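Local coordinates for protein class I phosphodiesterase PDEB1 (Leishmania major, PDB 2R8Q) that is a class I phosphodiesterase whose all-helical catalytic domain carries a zinc ion and a magnesium ion, at residues 227-231 against 232-236; 316-319 against 320-323; 327-330 against 331-334. One frame throughout, in Å; residues are numbered along the deposited sequence.

Contact 1: residues 227-231 against 232-236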
ATOM      1  N   THR A 227      18.012 -18.664 -15.790  1.00 25.04           N
ATOM      2  CA  THR A 227      18.866 -19.359 -16.745  1.00 26.03           C
ATOM      3  C   THR A 227      20.328 -18.950 -16.574  1.00 25.36           C
ATOM      4  O   THR A 227      21.226 -19.794 -16.643  1.00 25.64           O
ATOM      5  CB  THR A 227      18.421 -19.071 -18.186  1.00 28.36           C
ATOM      6  OG1 THR A 227      17.031 -19.392 -18.326  1.00 32.11           O
ATOM      7  CG2 THR A 227      19.227 -19.913 -19.169  1.00 30.35           C
ATOM      8  N   GLU A 228      20.566 -17.659 -16.350  1.00 23.64           N
ATOM      9  CA  GLU A 228      21.929 -17.173 -16.153  1.00 22.47           C
ATOM     10  C   GLU A 228      22.494 -17.814 -14.887  1.00 23.40           C
ATOM     11  O   GLU A 228      23.684 -18.119 -14.813  1.00 23.00           O
ATOM     12  CB  GLU A 228      21.943 -15.645 -16.029  1.00 22.57           C
ATOM     13  CG  GLU A 228      23.328 -15.025 -15.828  1.00 22.98           C
ATOM     14  CD  GLU A 228      24.331 -15.451 -16.888  1.00 25.92           C
ATOM     15  OE1 GLU A 228      23.945 -15.555 -18.070  1.00 27.11           O
ATOM     16  OE2 GLU A 228      25.511 -15.671 -16.539  1.00 26.17           O
ATOM     17  N   LEU A 229      21.634 -18.018 -13.893  1.00 23.42           N
ATOM     18  CA  LEU A 229      22.052 -18.649 -12.646  1.00 25.12           C
ATOM     19  C   LEU A 229      22.571 -20.048 -12.967  1.00 27.19           C
ATOM     20  O   LEU A 229      23.601 -20.478 -12.451  1.00 26.83           O
ATOM     21  CB  LEU A 229      20.866 -18.744 -11.680  1.00 26.53           C
ATOM     22  CG  LEU A 229      21.048 -19.616 -10.436  1.00 26.39           C
ATOM     23  CD1 LEU A 229      22.162 -19.058  -9.579  1.00 27.43           C
ATOM     24  CD2 LEU A 229      19.745 -19.672  -9.652  1.00 27.07           C
ATOM     25  N   ALA A 230      21.850 -20.750 -13.833  1.00 30.17           N
ATOM     26  CA  ALA A 230      22.229 -22.100 -14.233  1.00 32.12           C
ATOM     27  C   ALA A 230      23.440 -22.077 -15.163  1.00 33.01           C
ATOM     28  O   ALA A 230      24.248 -23.007 -15.168  1.00 35.52           O
ATOM     29  CB  ALA A 230      21.052 -22.787 -14.921  1.00 33.43           C
ATOM     30  N   THR A 231      23.562 -21.011 -15.947  1.00 32.70           N
ATOM     31  CA  THR A 231      24.672 -20.857 -16.882  1.00 33.19           C
ATOM     32  C   THR A 231      25.996 -20.617 -16.159  1.00 31.64           C
ATOM     33  O   THR A 231      27.040 -21.133 -16.565  1.00 32.28           O
ATOM     34  CB  THR A 231      24.426 -19.673 -17.845  1.00 33.50           C
ATOM     35  OG1 THR A 231      23.307 -19.969 -18.689  1.00 36.84           O
ATOM     36  CG2 THR A 231      25.656 -19.414 -18.706  1.00 35.60           C
ATOM     37  N   SER A 232      25.949 -19.832 -15.087  1.00 28.83           N
ATOM     38  CA  SER A 232      27.149 -19.521 -14.321  1.00 26.89           C
ATOM     39  C   SER A 232      27.439 -20.552 -13.233  1.00 25.86           C
ATOM     40  O   SER A 232      28.580 -20.687 -12.790  1.00 26.30           O
ATOM     41  CB  SER A 232      27.029 -18.124 -13.701  1.00 27.51           C
ATOM     42  OG  SER A 232      25.857 -18.001 -12.917  1.00 27.63           O
ATOM     43  N   GLY A 233      26.408 -21.275 -12.808  1.00 24.13           N
ATOM     44  CA  GLY A 233      26.590 -22.289 -11.784  1.00 22.45           C
ATOM     45  C   GLY A 233      26.019 -21.917 -10.426  1.00 22.15           C
ATOM     46  O   GLY A 233      26.455 -20.950  -9.801  1.00 23.12           O
ATOM     47  N   PHE A 234      25.041 -22.694  -9.968  1.00 21.52           N
ATOM     48  CA  PHE A 234      24.408 -22.458  -8.674  1.00 20.54           C
ATOM     49  C   PHE A 234      25.373 -22.712  -7.518  1.00 21.73           C
ATOM     50  O   PHE A 234      26.056 -23.740  -7.473  1.00 22.31           O
ATOM     51  CB  PHE A 234      23.184 -23.368  -8.508  1.00 21.40           C
ATOM     52  CG  PHE A 234      22.570 -23.319  -7.135  1.00 19.79           C
ATOM     53  CD1 PHE A 234      21.769 -22.249  -6.747  1.00 20.14           C
ATOM     54  CD2 PHE A 234      22.818 -24.335  -6.216  1.00 19.74           C
ATOM     55  CE1 PHE A 234      21.227 -22.190  -5.461  1.00 17.85           C
ATOM     56  CE2 PHE A 234      22.281 -24.288  -4.929  1.00 20.89           C
ATOM     57  CZ  PHE A 234      21.484 -23.211  -4.551  1.00 17.94           C
ATOM     58  N   GLU A 235      25.431 -21.769  -6.584  1.00 19.74           N
ATOM     59  CA  GLU A 235      26.285 -21.902  -5.410  1.00 20.37           C
ATOM     60  C   GLU A 235      25.398 -21.740  -4.186  1.00 18.87           C
ATOM     61  O   GLU A 235      24.887 -20.653  -3.922  1.00 19.21           O
ATOM     62  CB  GLU A 235      27.380 -20.838  -5.422  1.00 22.32           C
ATOM     63  CG  GLU A 235      28.378 -21.025  -6.550  1.00 28.77           C
ATOM     64  CD  GLU A 235      29.478 -19.989  -6.531  1.00 32.26           C
ATOM     65  OE1 GLU A 235      30.220 -19.928  -5.528  1.00 36.56           O
ATOM     66  OE2 GLU A 235      29.599 -19.236  -7.520  1.00 34.38           O
ATOM     67  N   LYS A 236      25.214 -22.822  -3.437  1.00 18.75           N
ATOM     68  CA  LYS A 236      24.344 -22.780  -2.269  1.00 19.34           C
ATOM     69  C   LYS A 236      24.738 -21.761  -1.206  1.00 18.45           C
ATOM     70  O   LYS A 236      23.883 -21.269  -0.475  1.00 18.86           O
ATOM     71  CB  LYS A 236      24.234 -24.167  -1.629  1.00 21.13           C
ATOM     72  CG  LYS A 236      23.135 -24.252  -0.577  1.00 25.24           C
ATOM     73  CD  LYS A 236      22.965 -25.664  -0.050  1.00 28.98           C
ATOM     74  CE  LYS A 236      21.882 -25.721   1.015  1.00 29.51           C
ATOM     75  NZ  LYS A 236      21.742 -27.095   1.570  1.00 32.40           N
TER

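Contact 2: residues 316-319 against 320-323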
ATOM      1  N   LYS A 316       7.259 -24.493 -21.353  1.00 27.14           N
ATOM      2  CA  LYS A 316       8.677 -24.181 -21.458  1.00 26.75           C
ATOM      3  C   LYS A 316       9.260 -23.848 -20.090  1.00 23.69           C
ATOM      4  O   LYS A 316      10.388 -24.229 -19.781  1.00 23.64           O
ATOM      5  CB  LYS A 316       8.910 -22.999 -22.404  1.00 30.24           C
ATOM      6  CG  LYS A 316      10.373 -22.574 -22.477  1.00 34.23           C
ATOM      7  CD  LYS A 316      10.580 -21.351 -23.357  1.00 38.01           C
ATOM      8  CE  LYS A 316      12.038 -20.918 -23.345  1.00 40.13           C
ATOM      9  NZ  LYS A 316      12.271 -19.700 -24.171  1.00 43.14           N
ATOM     10  N   PHE A 317       8.489 -23.139 -19.272  1.00 22.40           N
ATOM     11  CA  PHE A 317       8.966 -22.757 -17.947  1.00 19.89           C
ATOM     12  C   PHE A 317       9.372 -23.971 -17.123  1.00 18.89           C
ATOM     13  O   PHE A 317      10.473 -24.011 -16.576  1.00 19.17           O
ATOM     14  CB  PHE A 317       7.902 -21.957 -17.187  1.00 19.84           C
ATOM     15  CG  PHE A 317       8.382 -21.421 -15.863  1.00 21.10           C
ATOM     16  CD1 PHE A 317       9.403 -20.477 -15.810  1.00 20.47           C
ATOM     17  CD2 PHE A 317       7.823 -21.868 -14.669  1.00 21.75           C
ATOM     18  CE1 PHE A 317       9.862 -19.984 -14.588  1.00 22.31           C
ATOM     19  CE2 PHE A 317       8.274 -21.380 -13.440  1.00 21.72           C
ATOM     20  CZ  PHE A 317       9.295 -20.439 -13.402  1.00 20.55           C
ATOM     21  N   PHE A 318       8.493 -24.962 -17.020  1.00 18.11           N
ATOM     22  CA  PHE A 318       8.833 -26.148 -16.240  1.00 17.94           C
ATOM     23  C   PHE A 318       9.961 -26.956 -16.872  1.00 19.08           C
ATOM     24  O   PHE A 318      10.851 -27.440 -16.175  1.00 19.21           O
ATOM     25  CB  PHE A 318       7.602 -27.038 -16.020  1.00 18.90           C
ATOM     26  CG  PHE A 318       6.762 -26.620 -14.842  1.00 17.33           C
ATOM     27  CD1 PHE A 318       5.707 -25.725 -14.999  1.00 18.98           C
ATOM     28  CD2 PHE A 318       7.062 -27.085 -13.567  1.00 15.60           C
ATOM     29  CE1 PHE A 318       4.964 -25.295 -13.896  1.00 17.79           C
ATOM     30  CE2 PHE A 318       6.328 -26.663 -12.456  1.00 15.90           C
ATOM     31  CZ  PHE A 318       5.278 -25.766 -12.621  1.00 17.38           C
ATOM     32  N   ARG A 319       9.933 -27.103 -18.192  1.00 21.99           N
ATOM     33  CA  ARG A 319      10.981 -27.848 -18.873  1.00 23.50           C
ATOM     34  C   ARG A 319      12.336 -27.196 -18.601  1.00 23.76           C
ATOM     35  O   ARG A 319      13.325 -27.880 -18.334  1.00 23.68           O
ATOM     36  CB  ARG A 319      10.695 -27.886 -20.378  1.00 26.81           C
ATOM     37  CG  ARG A 319       9.429 -28.659 -20.713  1.00 32.59           C
ATOM     38  CD  ARG A 319       8.836 -28.235 -22.044  1.00 36.57           C
ATOM     39  NE  ARG A 319       7.517 -28.825 -22.252  1.00 39.74           N
ATOM     40  CZ  ARG A 319       6.634 -28.387 -23.144  1.00 41.51           C
ATOM     41  NH1 ARG A 319       6.928 -27.347 -23.913  1.00 42.45           N
ATOM     42  NH2 ARG A 319       5.457 -28.988 -23.266  1.00 43.04           N
ATOM     43  N   ASP A 320      12.364 -25.870 -18.646  1.00 24.47           N
ATOM     44  CA  ASP A 320      13.592 -25.117 -18.413  1.00 24.82           C
ATOM     45  C   ASP A 320      14.109 -25.176 -16.981  1.00 24.66           C
ATOM     46  O   ASP A 320      15.285 -25.457 -16.757  1.00 24.20           O
ATOM     47  CB  ASP A 320      13.392 -23.656 -18.819  1.00 28.95           C
ATOM     48  CG  ASP A 320      13.575 -23.435 -20.305  1.00 31.84           C
ATOM     49  OD1 ASP A 320      13.312 -24.373 -21.086  1.00 34.83           O
ATOM     50  OD2 ASP A 320      13.971 -22.317 -20.694  1.00 35.35           O
ATOM     51  N   ILE A 321      13.246 -24.918 -16.003  1.00 22.39           N
ATOM     52  CA  ILE A 321      13.714 -24.936 -14.624  1.00 21.18           C
ATOM     53  C   ILE A 321      14.037 -26.333 -14.114  1.00 21.32           C
ATOM     54  O   ILE A 321      14.949 -26.500 -13.308  1.00 22.17           O
ATOM     55  CB  ILE A 321      12.708 -24.248 -13.668  1.00 19.69           C
ATOM     56  CG1 ILE A 321      11.415 -25.060 -13.570  1.00 19.71           C
ATOM     57  CG2 ILE A 321      12.417 -22.835 -14.166  1.00 19.81           C
ATOM     58  CD1 ILE A 321      10.437 -24.504 -12.541  1.00 21.64           C
ATOM     59  N   VAL A 322      13.307 -27.339 -14.585  1.00 22.26           N
ATOM     60  CA  VAL A 322      13.566 -28.709 -14.158  1.00 22.10           C
ATOM     61  C   VAL A 322      14.847 -29.223 -14.810  1.00 23.35           C
ATOM     62  O   VAL A 322      15.690 -29.833 -14.153  1.00 23.53           O
ATOM     63  CB  VAL A 322      12.396 -29.650 -14.531  1.00 22.14           C
ATOM     64  CG1 VAL A 322      12.788 -31.100 -14.284  1.00 23.25           C
ATOM     65  CG2 VAL A 322      11.172 -29.301 -13.699  1.00 22.01           C
ATOM     66  N   GLY A 323      14.995 -28.958 -16.103  1.00 24.72           N
ATOM     67  CA  GLY A 323      16.176 -29.412 -16.811  1.00 27.37           C
ATOM     68  C   GLY A 323      17.461 -28.718 -16.398  1.00 28.99           C
ATOM     69  O   GLY A 323      18.536 -29.313 -16.469  1.00 31.11           O
TER

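Contact 3: residues 327-330 against 331-334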
ATOM      1  N   HIS A 327      16.048 -30.824 -10.932  1.00 23.98           N
ATOM      2  CA  HIS A 327      15.962 -32.150 -11.529  1.00 25.15           C
ATOM      3  C   HIS A 327      15.000 -33.103 -10.824  1.00 24.91           C
ATOM      4  O   HIS A 327      14.440 -34.002 -11.454  1.00 27.80           O
ATOM      5  CB  HIS A 327      17.362 -32.765 -11.604  1.00 26.34           C
ATOM      6  CG  HIS A 327      18.385 -31.850 -12.207  1.00 27.26           C
ATOM      7  ND1 HIS A 327      19.316 -31.171 -11.451  1.00 31.23           N
ATOM      8  CD2 HIS A 327      18.600 -31.477 -13.491  1.00 28.79           C
ATOM      9  CE1 HIS A 327      20.061 -30.419 -12.243  1.00 28.43           C
ATOM     10  NE2 HIS A 327      19.646 -30.586 -13.486  1.00 31.62           N
ATOM     11  N   GLY A 328      14.792 -32.901  -9.526  1.00 23.30           N
ATOM     12  CA  GLY A 328      13.894 -33.768  -8.783  1.00 21.86           C
ATOM     13  C   GLY A 328      12.414 -33.550  -9.060  1.00 21.21           C
ATOM     14  O   GLY A 328      11.573 -34.297  -8.554  1.00 22.38           O
ATOM     15  N   MET A 329      12.094 -32.534  -9.858  1.00 20.23           N
ATOM     16  CA  MET A 329      10.704 -32.223 -10.194  1.00 20.21           C
ATOM     17  C   MET A 329      10.332 -32.690 -11.602  1.00 20.20           C
ATOM     18  O   MET A 329       9.484 -32.098 -12.267  1.00 18.96           O
ATOM     19  CB  MET A 329      10.458 -30.711 -10.055  1.00 19.96           C
ATOM     20  CG  MET A 329      10.338 -30.237  -8.608  1.00 18.97           C
ATOM     21  SD  MET A 329      10.638 -28.463  -8.382  1.00 20.94           S
ATOM     22  CE  MET A 329       9.346 -27.761  -9.395  1.00 19.40           C
ATOM     23  N   GLN A 330      10.965 -33.769 -12.050  1.00 21.55           N
ATOM     24  CA  GLN A 330      10.698 -34.309 -13.374  1.00 21.42           C
ATOM     25  C   GLN A 330       9.223 -34.637 -13.597  1.00 20.63           C
ATOM     26  O   GLN A 330       8.710 -34.465 -14.700  1.00 21.03           O
ATOM     27  CB  GLN A 330      11.537 -35.569 -13.601  1.00 23.13           C
ATOM     28  CG  GLN A 330      11.414 -36.167 -15.000  1.00 22.98           C
ATOM     29  CD  GLN A 330      11.820 -35.195 -16.093  1.00 23.88           C
ATOM     30  OE1 GLN A 330      12.834 -34.506 -15.980  1.00 25.32           O
ATOM     31  NE2 GLN A 330      11.035 -35.145 -17.165  1.00 25.27           N
ATOM     32  N   TRP A 331       8.539 -35.098 -12.554  1.00 20.54           N
ATOM     33  CA  TRP A 331       7.130 -35.456 -12.688  1.00 21.23           C
ATOM     34  C   TRP A 331       6.288 -34.281 -13.190  1.00 21.24           C
ATOM     35  O   TRP A 331       5.270 -34.479 -13.845  1.00 20.61           O
ATOM     36  CB  TRP A 331       6.582 -35.985 -11.352  1.00 22.02           C
ATOM     37  CG  TRP A 331       6.042 -34.936 -10.421  1.00 22.10           C
ATOM     38  CD1 TRP A 331       4.823 -34.319 -10.497  1.00 21.93           C
ATOM     39  CD2 TRP A 331       6.704 -34.375  -9.281  1.00 22.64           C
ATOM     40  NE1 TRP A 331       4.688 -33.410  -9.477  1.00 22.16           N
ATOM     41  CE2 TRP A 331       5.827 -33.423  -8.716  1.00 22.72           C
ATOM     42  CE3 TRP A 331       7.955 -34.583  -8.682  1.00 23.39           C
ATOM     43  CZ2 TRP A 331       6.159 -32.679  -7.578  1.00 22.93           C
ATOM     44  CZ3 TRP A 331       8.286 -33.842  -7.550  1.00 22.67           C
ATOM     45  CH2 TRP A 331       7.388 -32.901  -7.012  1.00 22.65           C
ATOM     46  N   CYS A 332       6.719 -33.058 -12.888  1.00 21.49           N
ATOM     47  CA  CYS A 332       5.989 -31.872 -13.329  1.00 20.27           C
ATOM     48  C   CYS A 332       6.021 -31.791 -14.846  1.00 20.37           C
ATOM     49  O   CYS A 332       5.008 -31.515 -15.485  1.00 21.57           O
ATOM     50  CB  CYS A 332       6.622 -30.604 -12.756  1.00 19.54           C
ATOM     51  SG  CYS A 332       6.592 -30.500 -10.964  1.00 22.22           S
ATOM     52  N   VAL A 333       7.199 -32.028 -15.414  1.00 21.22           N
ATOM     53  CA  VAL A 333       7.374 -31.995 -16.859  1.00 21.39           C
ATOM     54  C   VAL A 333       6.631 -33.153 -17.516  1.00 22.01           C
ATOM     55  O   VAL A 333       5.956 -32.969 -18.527  1.00 21.45           O
ATOM     56  CB  VAL A 333       8.870 -32.072 -17.243  1.00 22.41           C
ATOM     57  CG1 VAL A 333       9.017 -32.244 -18.748  1.00 22.57           C
ATOM     58  CG2 VAL A 333       9.587 -30.810 -16.788  1.00 22.50           C
ATOM     59  N   ASP A 334       6.755 -34.345 -16.940  1.00 22.26           N
ATOM     60  CA  ASP A 334       6.081 -35.511 -17.497  1.00 23.52           C
ATOM     61  C   ASP A 334       4.572 -35.322 -17.515  1.00 23.16           C
ATOM     62  O   ASP A 334       3.904 -35.715 -18.467  1.00 22.72           O
ATOM     63  CB  ASP A 334       6.413 -36.772 -16.697  1.00 24.96           C
ATOM     64  CG  ASP A 334       7.890 -37.097 -16.709  1.00 27.39           C
ATOM     65  OD1 ASP A 334       8.566 -36.744 -17.694  1.00 29.55           O
ATOM     66  OD2 ASP A 334       8.369 -37.722 -15.739  1.00 28.65           O
TER

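Contact 1: residues 227-231 against 232-236
S232, at the C-terminal end of helix 219-232, returns two donors to the carbonyl oxygen of E228. S232 N donates to E228 O at 2.9 Å, and S232 OG donates to E228 O over the same 2.9 Å; the two arrive from opposite faces of the carbonyl plane. The hydroxyl can do this because chi1 of 55° sets OG between the backbone N and the carbonyl carbon, folded back on the preceding turn. One residue further, G233 N donates a hydrogen bond to L229 O at 2.9 Å, after which the chain leaves the helix through a phi of 107°, suited to a glycine. L229 CD1 meets F234 CD1 at 4.3 Å, at the ring edge and near its plane. With chi1 at 168°, L229 sends its branches along the helix toward F234; both side chains also touch H241 of helix 239-254. T227 O likewise takes both T231 N and T231 OG1, but here OG1 lies anti to the carbonyl carbon; it is 2.9 Å from T227 O and above that carbonyl plane. The chemistry thus implies a helix end where T227 O and E228 O each take an amide and a hydroxyl, and L229 O takes the amide of G233, with one apolar pair turned to the neighbouring helix.

Contact 2: residues 316-319 against 320-323
The F317 ring receives I321 CG2 over one face. The methyl carbon stands 3.8 Å above the ring plane of F317, displaced toward the rim, and its line to the ring centroid runs 20° off the normal, which identifies a CH-pi contact. CE1 of F317 is the ring atom nearest to this methyl, at 3.9 Å, while I321 CD1 comes to 3.9 Å from F317 CE2. The second ring, F318, meets the same isoleucine obliquely and more loosely, CD2 to I321 CD1 at 4.4 Å. In I321, chi1 of 67° sets CG2 anti to the carbonyl carbon and over F317, and the extended chi2 (175°) carries CD1 on to F317 CE2 and toward F318. Beyond the segments, F317 forms a cation-pi pair with K251 and meets the ring of H219. The F318 side chain lies about 9 Å from the bound 3-isobutyl-1-methylxanthine, behind the pocket and not among its lining residues.

On the polar flank, the carboxylate of D320 and the extended chain of K316 cross obliquely. OD1 of D320 lies near K316 CG, and OD2 lies 3.6 Å from K316 CE, so the aliphatic part of the lysine makes the contact. K316 NZ stops 4.7 Å from D320 OD2; the opposite charges probably attract without bonding. R319 turns elsewhere, its NH2 bonding N337 on helix 330-348.

Four i to i+4 hydrogen bonds (D320 N to K316 O, I321 N to F317 O, V322 N to F318 O, G323 N to R319 O) run beneath. This pattern, with F317, F318 and I321 buried and K316 exposed, is that of an amphipathic alpha-helix in an all-helical phosphodiesterase domain.

Contact 3: residues 327-330 against 331-334
Q330 bends over the first turn of helix 330-348 to reach D334. Its CB only abuts the next amide, W331 N. From there CG stands anti to the backbone N (chi1 -176°), beside the carbonyl carbon, and comes to 3.5 Å from D334 OD2. A bend at chi2 then turns the amide along the helix, bringing CD to 3.9 Å from D334 OD1. At the tip, NE2 gives a nearly straight hydrogen bond to D334 OD1, 3.0 Å long with an angle of 168° at the hydrogen. The acceptor lies in the amide plane, whereas the donor stands above the carboxylate plane, the two planes being turned 44° apart. The NE2 group also lies against V333 CB and CG1. Beneath this bridge, D334 N bonds Q330 O.

On the other flank the contacts are mostly apolar, with the C332 N to M329 O hydrogen bond (3.0 Å) in the backbone beside them. The six-membered ring of W331 lies obliquely against the preceding residues, CZ3 being 3.5 Å from G328 O and 3.9 Å from M329 CA. M329 CB sits 4.0 Å from C332 SG, and that sulfur in turn lies over one face of the W331 ring, toward its rim. Outside the segments, M329 and C332 touch Y115, and W331 touches T114 and T118, all on helix 102-118.

Chemically, one side-chain and one main-chain bond tie Q330 to D334 on the exposed flank, while sulfur and indole fill the flank turned to helix 102-118. The Q330 amide supplies D334 OD1 with a donor near the surface, which helps fix the rotation of both groups.

In the fold
From the N terminus, the three contacts come in series; none nests in or crosses another. Contact 1 closes the exit of helix 219-232, contact 2 a turn within helix 302-324, and contact 3 the entry into helix 330-348. Contacts 1 and 2 have centres 14 Å apart and do not touch, but both pack on helix 239-254, contact 1 through H241 and contact 2 through T248 and A252. Contact 2 also meets helix 219-232 itself, F317 and D320 touching L223 and I321 touching F226. Contacts 2 and 3 do touch, F318 CD2 lying 3.6 Å from C332 CB and V322 CG2 3.6 Å from M329 O, which joins helices 302-324 and 330-348. Contact 3 also packs against helix 102-118.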